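Local coordinates for acyl-CoA dehydrogenase domain protein Tcur3481 (Thermomonospora curvata, PDB 6WY9), which binds FAD and probably acts as an acyl-CoA dehydrogenase, at residues Ala138-Gly142 with Asp143-Leu147; Gly101-Glu104 with Gln105-Leu108. All blocks are in the same frame, centred on the assembly; numbering follows the deposited sequence.

Contact 1: Ala138-Gly142 with Asp143-Leu147; sequences AVPDG and DGWRL
Asp141 and Arg146 face each other across a tight beta hairpin whose strands, 138-141 and 144-147, are joined by a type II' turn from Asp141 to Gly144. Gly142 takes the first corner of the turn with a positive phi, a backbone shape that suits a residue without a CB. Two backbone bonds close the turn, joining Asp141 and Gly144 in both directions. Further along, Val139 N gives a 2.7 Å bond to Arg146 O, and Arg146 N answers to Val139 O at 2.8 Å.

The Arg146 side chain leaves through CB on the same face as Asp141. CG passes 3.7 Å from Asp141 OD2, and the chain stays extended from CG to NE. CD closes to 3.3 Å from that oxygen. NE makes the salt bridge, 2.5 Å from OD2, which lies 21° out of the guanidinium plane. The guanidinium is turned 49° from the carboxylate plane; NH1 stays 3.5 Å from Asp141 OD2, while NH2 bonds to Ala205 O. Replacing this arginine by an alanine is likely to leave the Asp141 carboxylate without its charged mate and Ala205 O without this donor.

On the reverse face Ala138 CB meets Leu147 CD2 at 3.5 Å, tighter than usual van der Waals contact, and strands 160-169 and 172-179 add Ala167 and Phe176. With CG anti to the carbonyl carbon (chi1 -61°), the Trp145 ring lies across from Pro140, and Phe176 meets it edge-to-face. Pro140 CA stands over one indole face, offset toward the rim, while Pro140 CG touches Trp145 CZ3 at 3.8 Å.

Contact 2: Gly101-Glu104 with Gln105-Leu108; sequences GTAE and QRDL
With chi1 at 67°, Thr102 holds OG1 between its own backbone N and carbonyl carbon, while Gln105, at chi1 -63° and extended beyond CG, reaches back along the chain: the two form a capping box at the start of the short helix 103-106. Thr102 is the N-cap. Its OG1 accepts from Gln105 N at 3.1 Å, and in return Gln105 OE1 takes the N-H of Thr102 at 2.8 Å. That donor stands 43° out of the amide carbonyl plane, above it, so the bond does not use a lone-pair direction. The two side chains also touch as they pass, Gln105 CG lying 3.3 Å from Thr102 OG1.

OE1 further comes close to Gly101 CA, where a side chain would be tight. The other end of the amide is used as well: NE2 bonds to Ala210 O, which fixes which way the group is turned and ties this helix start to the end of strand 206-210. Ile97 of helix 87-100 packs against Gln105.

Behind the cap, Arg106 N bonds to Thr102 O at 2.8 Å, and Asp107 N to Ala103 O at 3.0 Å, with a weak second interaction to Glu104 O. The Arg106 chain bends at its third torsion and folds its guanidinium back over the first turn, with one face over Ala103 CA and NH2 3.9 Å from Ala103 CB.

Both contacts are short-range and far from the flavin, but they serve different elements: contact 1 shapes a hairpin in the beta sheet, contact 2 starts a short helix in the N-terminal part of the acyl-CoA dehydrogenase fold. Contact 1 is partly buried, with an apolar face of Ala138 and Leu147 turned to neighbouring strands and a charged pair on the face opposite. Contact 2 lies at the surface, and its capping bonds are made by neutral groups, with Gln105 as its buried residue. Their centres lie about 18 Å apart and their nearest atoms about 8 Å, so they do not touch, yet both reach strand 206-210, through Trp145 on Ala210 and Gln105 NE2 on Ala210 O.

Contact 1: Ala138-Gly142 with Asp143-Leu147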
ATOM      1  N   ALA B 138     -41.224  -3.192  -6.881  1.00 57.28           N
ATOM      2  CA  ALA B 138     -42.078  -4.369  -7.019  1.00 58.02           C
ATOM      3  C   ALA B 138     -43.469  -4.024  -6.494  1.00 59.55           C
ATOM      4  O   ALA B 138     -43.596  -3.584  -5.344  1.00 59.90           O
ATOM      5  CB  ALA B 138     -41.479  -5.565  -6.260  1.00 57.38           C
ATOM      6  N   VAL B 139     -44.490  -4.186  -7.326  1.00 60.32           N
ATOM      7  CA  VAL B 139     -45.878  -3.858  -6.986  1.00 63.93           C
ATOM      8  C   VAL B 139     -46.672  -5.160  -6.895  1.00 66.96           C
ATOM      9  O   VAL B 139     -46.531  -6.016  -7.778  1.00 67.05           O
ATOM     10  CB  VAL B 139     -46.512  -2.908  -8.026  1.00 64.87           C
ATOM     11  CG1 VAL B 139     -47.963  -2.610  -7.698  1.00 67.13           C
ATOM     12  CG2 VAL B 139     -45.722  -1.614  -8.087  1.00 64.08           C
ATOM     13  N   PRO B 140     -47.496  -5.350  -5.850  1.00 68.71           N
ATOM     14  CA  PRO B 140     -48.343  -6.552  -5.767  1.00 71.45           C
ATOM     15  C   PRO B 140     -49.363  -6.598  -6.889  1.00 73.77           C
ATOM     16  O   PRO B 140     -49.931  -5.579  -7.272  1.00 73.42           O
ATOM     17  CB  PRO B 140     -49.051  -6.404  -4.415  1.00 73.47           C
ATOM     18  CG  PRO B 140     -48.171  -5.505  -3.630  1.00 72.09           C
ATOM     19  CD  PRO B 140     -47.566  -4.546  -4.619  1.00 69.91           C
ATOM     20  N   ASP B 141     -49.606  -7.799  -7.404  1.00 76.75           N
ATOM     21  CA  ASP B 141     -50.622  -7.976  -8.438  1.00 82.43           C
ATOM     22  C   ASP B 141     -51.192  -9.382  -8.260  1.00 82.90           C
ATOM     23  O   ASP B 141     -50.593 -10.351  -8.731  1.00 81.60           O
ATOM     24  CB  ASP B 141     -50.019  -7.770  -9.821  1.00 85.92           C
ATOM     25  CG  ASP B 141     -51.066  -7.660 -10.908  1.00 93.40           C
ATOM     26  OD1 ASP B 141     -52.269  -7.770 -10.593  1.00 98.10           O
ATOM     27  OD2 ASP B 141     -50.680  -7.462 -12.081  1.00 94.35           O
ATOM     28  N   GLY B 142     -52.333  -9.483  -7.577  1.00 86.48           N
ATOM     29  CA  GLY B 142     -52.818 -10.792  -7.178  1.00 91.09           C
ATOM     30  C   GLY B 142     -51.770 -11.496  -6.343  1.00 93.69           C
ATOM     31  O   GLY B 142     -51.104 -10.888  -5.496  1.00 90.37           O
ATOM     32  N   ASP B 143     -51.591 -12.794  -6.597  1.00101.33           N
ATOM     33  CA  ASP B 143     -50.514 -13.550  -5.961  1.00105.55           C
ATOM     34  C   ASP B 143     -49.168 -13.374  -6.666  1.00101.01           C
ATOM     35  O   ASP B 143     -48.226 -14.126  -6.387  1.00102.20           O
ATOM     36  CB  ASP B 143     -50.884 -15.037  -5.877  1.00113.94           C
ATOM     37  CG  ASP B 143     -51.395 -15.592  -7.195  1.00119.03           C
ATOM     38  OD1 ASP B 143     -51.388 -16.832  -7.357  1.00121.55           O
ATOM     39  OD2 ASP B 143     -51.795 -14.794  -8.071  1.00120.15           O
ATOM     40  N   GLY B 144     -49.054 -12.395  -7.560  1.00 93.86           N
ATOM     41  CA  GLY B 144     -47.792 -12.114  -8.206  1.00 84.33           C
ATOM     42  C   GLY B 144     -47.331 -10.690  -7.986  1.00 76.23           C
ATOM     43  O   GLY B 144     -47.802  -9.990  -7.079  1.00 76.15           O
ATOM     44  N   TRP B 145     -46.424 -10.243  -8.841  1.00 70.41           N
ATOM     45  CA  TRP B 145     -45.811  -8.933  -8.709  1.00 67.37           C
ATOM     46  C   TRP B 145     -45.590  -8.352 -10.094  1.00 68.11           C
ATOM     47  O   TRP B 145     -45.431  -9.085 -11.073  1.00 69.48           O
ATOM     48  CB  TRP B 145     -44.464  -9.017  -7.961  1.00 63.64           C
ATOM     49  CG  TRP B 145     -44.606  -9.543  -6.582  1.00 63.71           C
ATOM     50  CD1 TRP B 145     -44.718 -10.841  -6.213  1.00 64.60           C
ATOM     51  CD2 TRP B 145     -44.676  -8.775  -5.385  1.00 65.14           C
ATOM     52  NE1 TRP B 145     -44.858 -10.937  -4.854  1.00 66.10           N
ATOM     53  CE2 TRP B 145     -44.832  -9.681  -4.319  1.00 66.85           C
ATOM     54  CE3 TRP B 145     -44.620  -7.406  -5.111  1.00 65.66           C
ATOM     55  CZ2 TRP B 145     -44.948  -9.267  -2.995  1.00 69.77           C
ATOM     56  CZ3 TRP B 145     -44.725  -6.990  -3.793  1.00 68.20           C
ATOM     57  CH2 TRP B 145     -44.891  -7.921  -2.750  1.00 70.05           C
ATOM     58  N   ARG B 146     -45.551  -7.022 -10.163  1.00 66.35           N
ATOM     59  CA  ARG B 146     -45.033  -6.349 -11.345  1.00 64.35           C
ATOM     60  C   ARG B 146     -43.887  -5.430 -10.946  1.00 60.73           C
ATOM     61  O   ARG B 146     -43.995  -4.680  -9.966  1.00 59.89           O
ATOM     62  CB  ARG B 146     -46.142  -5.590 -12.063  1.00 67.78           C
ATOM     63  CG  ARG B 146     -47.180  -6.530 -12.587  1.00 72.90           C
ATOM     64  CD  ARG B 146     -48.161  -5.845 -13.482  1.00 78.62           C
ATOM     65  NE  ARG B 146     -49.174  -6.779 -13.957  1.00 84.43           N
ATOM     66  CZ  ARG B 146     -49.046  -7.528 -15.046  1.00 86.74           C
ATOM     67  NH1 ARG B 146     -50.023  -8.352 -15.415  1.00 90.76           N
ATOM     68  NH2 ARG B 146     -47.948  -7.449 -15.772  1.00 84.56           N
ATOM     69  N   LEU B 147     -42.796  -5.514 -11.717  1.00 59.67           N
ATOM     70  CA  LEU B 147     -41.533  -4.833 -11.485  1.00 57.95           C
ATOM     71  C   LEU B 147     -41.335  -3.724 -12.506  1.00 58.25           C
ATOM     72  O   LEU B 147     -41.522  -3.932 -13.713  1.00 58.87           O
ATOM     73  CB  LEU B 147     -40.342  -5.804 -11.604  1.00 58.25           C
ATOM     74  CG  LEU B 147     -40.415  -7.149 -10.864  1.00 60.14           C
ATOM     75  CD1 LEU B 147     -39.145  -7.976 -11.037  1.00 57.14           C
ATOM     76  CD2 LEU B 147     -40.737  -6.941  -9.384  1.00 62.07           C
TER

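Contact 2: Gly101-Glu104 with Gln105-Leu108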
ATOM      1  N   GLY B 101     -36.839 -20.866  -3.104  1.00 66.35           N
ATOM      2  CA  GLY B 101     -37.905 -20.881  -4.081  1.00 67.44           C
ATOM      3  C   GLY B 101     -39.119 -21.678  -3.638  1.00 71.46           C
ATOM      4  O   GLY B 101     -39.061 -22.443  -2.679  1.00 73.25           O
ATOM      5  N   THR B 102     -40.230 -21.452  -4.343  1.00 73.37           N
ATOM      6  CA  THR B 102     -41.403 -22.313  -4.238  1.00 76.70           C
ATOM      7  C   THR B 102     -41.138 -23.651  -4.931  1.00 74.60           C
ATOM      8  O   THR B 102     -40.161 -23.823  -5.671  1.00 71.34           O
ATOM      9  CB  THR B 102     -42.628 -21.663  -4.886  1.00 80.61           C
ATOM     10  OG1 THR B 102     -42.433 -21.568  -6.304  1.00 78.85           O
ATOM     11  CG2 THR B 102     -42.885 -20.270  -4.315  1.00 81.55           C
ATOM     12  N   ALA B 103     -42.039 -24.603  -4.692  1.00 77.17           N
ATOM     13  CA  ALA B 103     -42.001 -25.867  -5.416  1.00 76.03           C
ATOM     14  C   ALA B 103     -41.992 -25.625  -6.918  1.00 76.87           C
ATOM     15  O   ALA B 103     -41.162 -26.183  -7.641  1.00 70.78           O
ATOM     16  CB  ALA B 103     -43.184 -26.743  -5.010  1.00 79.96           C
ATOM     17  N   GLU B 104     -42.892 -24.763  -7.404  1.00 84.85           N
ATOM     18  CA  GLU B 104     -42.922 -24.434  -8.830  1.00 89.64           C
ATOM     19  C   GLU B 104     -41.568 -23.928  -9.329  1.00 79.30           C
ATOM     20  O   GLU B 104     -41.117 -24.311 -10.415  1.00 77.39           O
ATOM     21  CB  GLU B 104     -44.014 -23.396  -9.096  1.00103.68           C
ATOM     22  CG  GLU B 104     -44.333 -23.162 -10.565  1.00113.02           C
ATOM     23  CD  GLU B 104     -44.443 -21.686 -10.896  1.00119.98           C
ATOM     24  OE1 GLU B 104     -43.419 -21.096 -11.307  1.00118.21           O
ATOM     25  OE2 GLU B 104     -45.545 -21.116 -10.728  1.00126.83           O
ATOM     26  N   GLN B 105     -40.910 -23.052  -8.559  1.00 72.57           N
ATOM     27  CA  GLN B 105     -39.608 -22.541  -8.975  1.00 65.09           C
ATOM     28  C   GLN B 105     -38.540 -23.630  -8.941  1.00 60.79           C
ATOM     29  O   GLN B 105     -37.727 -23.726  -9.869  1.00 54.89           O
ATOM     30  CB  GLN B 105     -39.214 -21.340  -8.112  1.00 64.62           C
ATOM     31  CG  GLN B 105     -40.203 -20.185  -8.285  1.00 69.46           C
ATOM     32  CD  GLN B 105     -40.129 -19.122  -7.195  1.00 71.28           C
ATOM     33  OE1 GLN B 105     -39.578 -19.351  -6.118  1.00 71.90           O
ATOM     34  NE2 GLN B 105     -40.703 -17.954  -7.475  1.00 71.97           N
ATOM     35  N   ARG B 106     -38.541 -24.480  -7.906  1.00 64.36           N
ATOM     36  CA  ARG B 106     -37.560 -25.569  -7.851  1.00 64.99           C
ATOM     37  C   ARG B 106     -37.732 -26.565  -8.996  1.00 65.20           C
ATOM     38  O   ARG B 106     -36.786 -27.293  -9.325  1.00 63.90           O
ATOM     39  CB  ARG B 106     -37.642 -26.307  -6.509  1.00 69.42           C
ATOM     40  CG  ARG B 106     -37.121 -25.485  -5.324  1.00 72.57           C
ATOM     41  CD  ARG B 106     -37.137 -26.279  -4.005  1.00 79.56           C
ATOM     42  NE  ARG B 106     -38.412 -26.187  -3.287  1.00 88.46           N
ATOM     43  CZ  ARG B 106     -39.219 -27.211  -3.015  1.00 95.36           C
ATOM     44  NH1 ARG B 106     -38.901 -28.444  -3.398  1.00 96.89           N
ATOM     45  NH2 ARG B 106     -40.351 -27.003  -2.350  1.00100.21           N
ATOM     46  N   ASP B 107     -38.913 -26.623  -9.611  1.00 66.35           N
ATOM     47  CA  ASP B 107     -39.054 -27.472 -10.787  1.00 67.00           C
ATOM     48  C   ASP B 107     -38.208 -27.004 -11.966  1.00 63.14           C
ATOM     49  O   ASP B 107     -38.040 -27.763 -12.928  1.00 62.81           O
ATOM     50  CB  ASP B 107     -40.530 -27.570 -11.187  1.00 73.19           C
ATOM     51  CG  ASP B 107     -41.308 -28.485 -10.264  1.00 79.15           C
ATOM     52  OD1 ASP B 107     -40.678 -29.388  -9.678  1.00 78.97           O
ATOM     53  OD2 ASP B 107     -42.538 -28.299 -10.118  1.00 84.77           O
ATOM     54  N   LEU B 108     -37.637 -25.794 -11.911  1.00 59.87           N
ATOM     55  CA  LEU B 108     -36.728 -25.369 -12.971  1.00 58.26           C
ATOM     56  C   LEU B 108     -35.338 -25.999 -12.854  1.00 57.34           C
ATOM     57  O   LEU B 108     -34.544 -25.912 -13.803  1.00 55.52           O
ATOM     58  CB  LEU B 108     -36.603 -23.830 -12.974  1.00 56.88           C
ATOM     59  CG  LEU B 108     -37.871 -22.968 -13.102  1.00 58.51           C
ATOM     60  CD1 LEU B 108     -37.506 -21.495 -12.970  1.00 57.28           C
ATOM     61  CD2 LEU B 108     -38.502 -23.186 -14.442  1.00 59.75           C
TER